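Local coordinates for MHC class I protein (Ginglymostoma cirratum, PDB 6LUP) that probably displays short peptides at the cell surface for inspection by T cells, holding each one in a groove between two helices over a beta sheet, at residues K155-L158 / E159-I163; I163-L166 / Q167-K171. All blocks are in the same frame, centred on the assembly; numbering follows the deposited sequence.

Interaction 1 (K155-L158 / E159-I163)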
loop_
_atom_site.group_PDB
_atom_site.type_symbol
_atom_site.label_atom_id
_atom_site.label_comp_id
_atom_site.label_asym_id
_atom_site.label_seq_id
_atom_site.Cartn_x
_atom_site.Cartn_y
_atom_site.Cartn_z
ATOM N N LYS A 155 3.694 -21.050 13.041
ATOM C CA LYS A 155 4.933 -21.372 12.349
ATOM C C LYS A 155 4.655 -22.250 11.137
ATOM O O LYS A 155 5.252 -22.054 10.077
ATOM C CB LYS A 155 5.903 -22.067 13.301
ATOM C CG LYS A 155 7.288 -22.331 12.732
ATOM C CD LYS A 155 8.000 -23.380 13.570
ATOM C CE LYS A 155 9.431 -23.618 13.115
ATOM N NZ LYS A 155 10.376 -22.634 13.709
ATOM N N GLY A 156 3.748 -23.214 11.298
ATOM C CA GLY A 156 3.329 -24.082 10.205
ATOM C C GLY A 156 2.675 -23.303 9.078
ATOM O O GLY A 156 2.858 -23.628 7.906
ATOM N N TYR A 157 1.915 -22.267 9.424
ATOM C CA TYR A 157 1.315 -21.407 8.408
ATOM C C TYR A 157 2.374 -20.624 7.634
ATOM O O TYR A 157 2.411 -20.667 6.404
ATOM C CB TYR A 157 0.283 -20.445 9.005
ATOM C CG TYR A 157 -0.155 -19.389 8.018
ATOM C CD1 TYR A 157 -1.128 -19.665 7.059
ATOM C CD2 TYR A 157 0.423 -18.117 8.027
ATOM C CE1 TYR A 157 -1.521 -18.706 6.143
ATOM C CE2 TYR A 157 0.037 -17.151 7.112
ATOM C CZ TYR A 157 -0.934 -17.452 6.174
ATOM O OH TYR A 157 -1.322 -16.493 5.269
ATOM N N LEU A 158 3.228 -19.914 8.366
ATOM C CA LEU A 158 4.229 -19.049 7.756
ATOM C C LEU A 158 5.214 -19.814 6.877
ATOM O O LEU A 158 5.561 -19.352 5.790
ATOM C CB LEU A 158 4.982 -18.243 8.824
ATOM C CG LEU A 158 4.206 -17.221 9.669
ATOM C CD1 LEU A 158 5.136 -16.562 10.677
ATOM C CD2 LEU A 158 3.500 -16.169 8.818
ATOM N N GLU A 159 5.641 -20.985 7.343
ATOM C CA GLU A 159 6.645 -21.782 6.639
ATOM C C GLU A 159 6.054 -22.767 5.638
ATOM O O GLU A 159 6.699 -23.101 4.646
ATOM C CB GLU A 159 7.523 -22.542 7.630
ATOM C CG GLU A 159 8.486 -21.671 8.423
ATOM C CD GLU A 159 9.263 -22.455 9.469
ATOM O OE1 GLU A 159 9.051 -23.685 9.579
ATOM O OE2 GLU A 159 10.085 -21.838 10.182
ATOM N N GLY A 160 4.841 -23.244 5.901
ATOM C CA GLY A 160 4.244 -24.285 5.067
ATOM C C GLY A 160 3.065 -23.825 4.233
ATOM O O GLY A 160 3.154 -23.737 3.004
ATOM N N ILE A 161 1.957 -23.530 4.907
ATOM C CA ILE A 161 0.707 -23.194 4.240
ATOM C C ILE A 161 0.870 -21.976 3.327
ATOM O O ILE A 161 0.479 -22.013 2.158
ATOM C CB ILE A 161 -0.432 -22.990 5.263
ATOM C CG1 ILE A 161 -0.817 -24.333 5.897
ATOM C CG2 ILE A 161 -1.652 -22.365 4.604
ATOM C CD1 ILE A 161 -1.432 -24.221 7.276
ATOM N N CYS A 162 1.466 -20.916 3.868
ATOM C CA CYS A 162 1.620 -19.648 3.159
ATOM C C CYS A 162 2.442 -19.819 1.879
ATOM O O CYS A 162 2.036 -19.374 0.806
ATOM C CB CYS A 162 2.256 -18.610 4.089
ATOM S SG CYS A 162 2.435 -16.941 3.421
ATOM N N ILE A 163 3.592 -20.473 2.006
ATOM C CA ILE A 163 4.467 -20.763 0.871
ATOM C C ILE A 163 3.741 -21.578 -0.203
ATOM O O ILE A 163 3.792 -21.242 -1.386
ATOM C CB ILE A 163 5.750 -21.504 1.333
ATOM C CG1 ILE A 163 6.651 -20.583 2.184
ATOM C CG2 ILE A 163 6.494 -22.118 0.153
ATOM C CD1 ILE A 163 7.249 -19.388 1.462
#
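A wider, pi-type turn distorts helix 148-172 of the peptide-binding groove where Gly156 and Tyr157 meet Gly160, Ile161 and Cys162. Gly156 O accepts two bonds there: Gly160 N comes from above the carbonyl plane, 2.8 Å from the oxygen, while Ile161 N lies in that plane at 3.1 Å. The next carbonyl keeps the wider spacing, Tyr157 O receiving Cys162 N at 2.7 Å in a nearly straight bond. Gly160, lacking a side chain, lets the chain lie close against Gly156 O. Cys162 CB makes a CH-pi contact over one face of the Tyr157 ring, 4.1 Å from its centroid, and Ile161 CG2 meets Tyr157 CD1 at 3.7 Å. With CG anti to the backbone N (chi1 170°), the Tyr157 ring leans forward along the helix, toward the turn that carries Ile161 and Cys162. Its OH hydrogen-bonds the backbone of the bound peptide, and Cys162 SG forms a disulfide with Cys98 of the sheet floor. On the outer side, Lys155 NZ and Glu159 OE2 make a long salt bridge of 3.6 Å. A locally widened helix joined by a disulfide to the sheet floor is typical of the class I alpha 2 domain.

Interaction 2 (I163-L166 / Q167-K171)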
loop_
_atom_site.group_PDB
_atom_site.type_symbol
_atom_site.label_atom_id
_atom_site.label_comp_id
_atom_site.label_asym_id
_atom_site.label_seq_id
_atom_site.Cartn_x
_atom_site.Cartn_y
_atom_site.Cartn_z
ATOM N N ILE A 163 3.592 -20.473 2.006
ATOM C CA ILE A 163 4.467 -20.763 0.871
ATOM C C ILE A 163 3.741 -21.578 -0.203
ATOM O O ILE A 163 3.792 -21.242 -1.386
ATOM C CB ILE A 163 5.750 -21.504 1.333
ATOM C CG1 ILE A 163 6.651 -20.583 2.184
ATOM C CG2 ILE A 163 6.494 -22.118 0.153
ATOM C CD1 ILE A 163 7.249 -19.388 1.462
ATOM N N GLU A 164 3.054 -22.634 0.221
ATOM C CA GLU A 164 2.354 -23.534 -0.697
ATOM C C GLU A 164 1.297 -22.825 -1.561
ATOM O O GLU A 164 1.263 -23.011 -2.777
ATOM C CB GLU A 164 1.741 -24.708 0.074
ATOM C CG GLU A 164 1.034 -25.733 -0.802
ATOM C CD GLU A 164 0.353 -26.844 -0.013
ATOM O OE1 GLU A 164 -0.067 -27.837 -0.655
ATOM O OE2 GLU A 164 0.228 -26.735 1.236
ATOM N N TRP A 165 0.447 -22.022 -0.928
ATOM C CA TRP A 165 -0.582 -21.258 -1.638
ATOM C C TRP A 165 0.005 -20.136 -2.495
ATOM O O TRP A 165 -0.503 -19.856 -3.586
ATOM C CB TRP A 165 -1.634 -20.718 -0.667
ATOM C CG TRP A 165 -2.566 -21.786 -0.208
ATOM C CD1 TRP A 165 -2.357 -22.680 0.806
ATOM C CD2 TRP A 165 -3.846 -22.104 -0.767
ATOM N NE1 TRP A 165 -3.431 -23.530 0.917
ATOM C CE2 TRP A 165 -4.359 -23.204 -0.038
ATOM C CE3 TRP A 165 -4.610 -21.566 -1.811
ATOM C CZ2 TRP A 165 -5.612 -23.771 -0.313
ATOM C CZ3 TRP A 165 -5.851 -22.133 -2.089
ATOM C CH2 TRP A 165 -6.342 -23.225 -1.338
ATOM N N LEU A 166 1.078 -19.508 -2.013
ATOM C CA LEU A 166 1.789 -18.514 -2.815
ATOM C C LEU A 166 2.217 -19.136 -4.143
ATOM O O LEU A 166 2.050 -18.527 -5.199
ATOM C CB LEU A 166 2.993 -17.926 -2.067
ATOM C CG LEU A 166 3.890 -16.950 -2.852
ATOM C CD1 LEU A 166 3.127 -15.742 -3.384
ATOM C CD2 LEU A 166 5.084 -16.498 -2.022
ATOM N N GLN A 167 2.731 -20.363 -4.085
ATOM C CA GLN A 167 3.149 -21.090 -5.283
ATOM C C GLN A 167 1.991 -21.392 -6.231
ATOM O O GLN A 167 2.163 -21.380 -7.452
ATOM C CB GLN A 167 3.899 -22.366 -4.903
ATOM C CG GLN A 167 5.380 -22.115 -4.674
ATOM C CD GLN A 167 6.071 -23.234 -3.925
ATOM O OE1 GLN A 167 5.431 -24.178 -3.457
ATOM N NE2 GLN A 167 7.390 -23.132 -3.803
ATOM N N LYS A 168 0.817 -21.644 -5.661
ATOM C CA LYS A 168 -0.384 -21.871 -6.445
ATOM C C LYS A 168 -0.819 -20.570 -7.107
ATOM O O LYS A 168 -1.147 -20.548 -8.292
ATOM C CB LYS A 168 -1.505 -22.423 -5.564
ATOM C CG LYS A 168 -2.759 -22.815 -6.331
ATOM C CD LYS A 168 -3.952 -22.967 -5.406
ATOM C CE LYS A 168 -5.145 -23.520 -6.161
ATOM N NZ LYS A 168 -6.342 -23.602 -5.287
ATOM N N TYR A 169 -0.807 -19.488 -6.331
ATOM C CA TYR A 169 -1.160 -18.165 -6.837
ATOM C C TYR A 169 -0.260 -17.735 -7.991
ATOM O O TYR A 169 -0.742 -17.215 -8.995
ATOM C CB TYR A 169 -1.112 -17.120 -5.720
ATOM C CG TYR A 169 -2.129 -17.319 -4.612
ATOM C CD1 TYR A 169 -3.374 -17.896 -4.865
ATOM C CD2 TYR A 169 -1.854 -16.894 -3.313
ATOM C CE1 TYR A 169 -4.304 -18.066 -3.853
ATOM C CE2 TYR A 169 -2.778 -17.054 -2.293
ATOM C CZ TYR A 169 -3.998 -17.639 -2.565
ATOM O OH TYR A 169 -4.914 -17.798 -1.551
ATOM N N LEU A 170 1.042 -17.968 -7.845
ATOM C CA LEU A 170 2.012 -17.640 -8.893
ATOM C C LEU A 170 1.763 -18.395 -10.198
ATOM O O LEU A 170 1.996 -17.860 -11.278
ATOM C CB LEU A 170 3.446 -17.868 -8.405
ATOM C CG LEU A 170 3.968 -16.881 -7.353
ATOM C CD1 LEU A 170 5.218 -17.427 -6.685
ATOM C CD2 LEU A 170 4.236 -15.504 -7.941
ATOM N N LYS A 171 1.284 -19.633 -10.100
ATOM C CA LYS A 171 0.883 -20.383 -11.284
ATOM C C LYS A 171 -0.419 -19.828 -11.872
ATOM O O LYS A 171 -0.474 -19.497 -13.055
ATOM C CB LYS A 171 0.761 -21.876 -10.960
ATOM C CG LYS A 171 0.101 -22.717 -12.046
ATOM C CD LYS A 171 -0.536 -23.966 -11.443
ATOM C CE LYS A 171 -1.668 -24.504 -12.310
ATOM N NZ LYS A 171 -2.539 -25.450 -11.552
#
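Trp165 O is gripped by Tyr169 N at 2.8 Å, with an N-H...O angle of 166°, in the regular i to i+4 ladder of the alpha 2 helix of the class I groove. The same oxygen lies over one face of the Tyr169 ring, 3.1 Å above its plane and offset toward the rim; Tyr169 CG stands 3.2 Å from Trp165 O. The ring is brought back over this carbonyl because CG lies beside the tyrosine's own backbone N (chi1 -65°). Tyrosine suits the place: its ring packs on Phe32 and Val27, while its OH hydrogen-bonds both Tyr57 OH and the peptide backbone. Trp165 offers a broad flat surface, meeting an aromatic side chain of the peptide and running alongside Lys168, while its CE3 touches Tyr169 CZ at 4.0 Å. The lysine chain is extended beyond CG and points the same way as the indole, with NZ 3.6 Å from Trp165 CZ3 and its charge paired with Glu53. Leu166 faces the sheet, packing on Leu5, Val27 and Leu100, and aliphatic branches fill that layer without needing a polar partner. On the outer surface, Gln167 lays its chain back beside the preceding turn, its CB 3.4 Å from Glu164 O. One turn further on, Leu170 CD1 reaches back to Leu166 CG at 4.1 Å.

Interactions 1 and 2 follow one another along helix 148-172 and share Ile163, their centres about 12 Å apart. Both mix buried residues facing the sheet with exposed ones on the outer surface, and each offers the bound peptide a tyrosine hydroxyl together with an apolar or aromatic side chain. They differ in how the backbone is wound: a wide turn deforms the helix in 155-163, whereas regular i to i+4 bonding runs through 163-171. Attachment to the rest of the fold differs too. Interaction 1 is tied covalently to strand 91-100, while interaction 2 relies on apolar packing against three strands and on polar links to Glu53 and Tyr57.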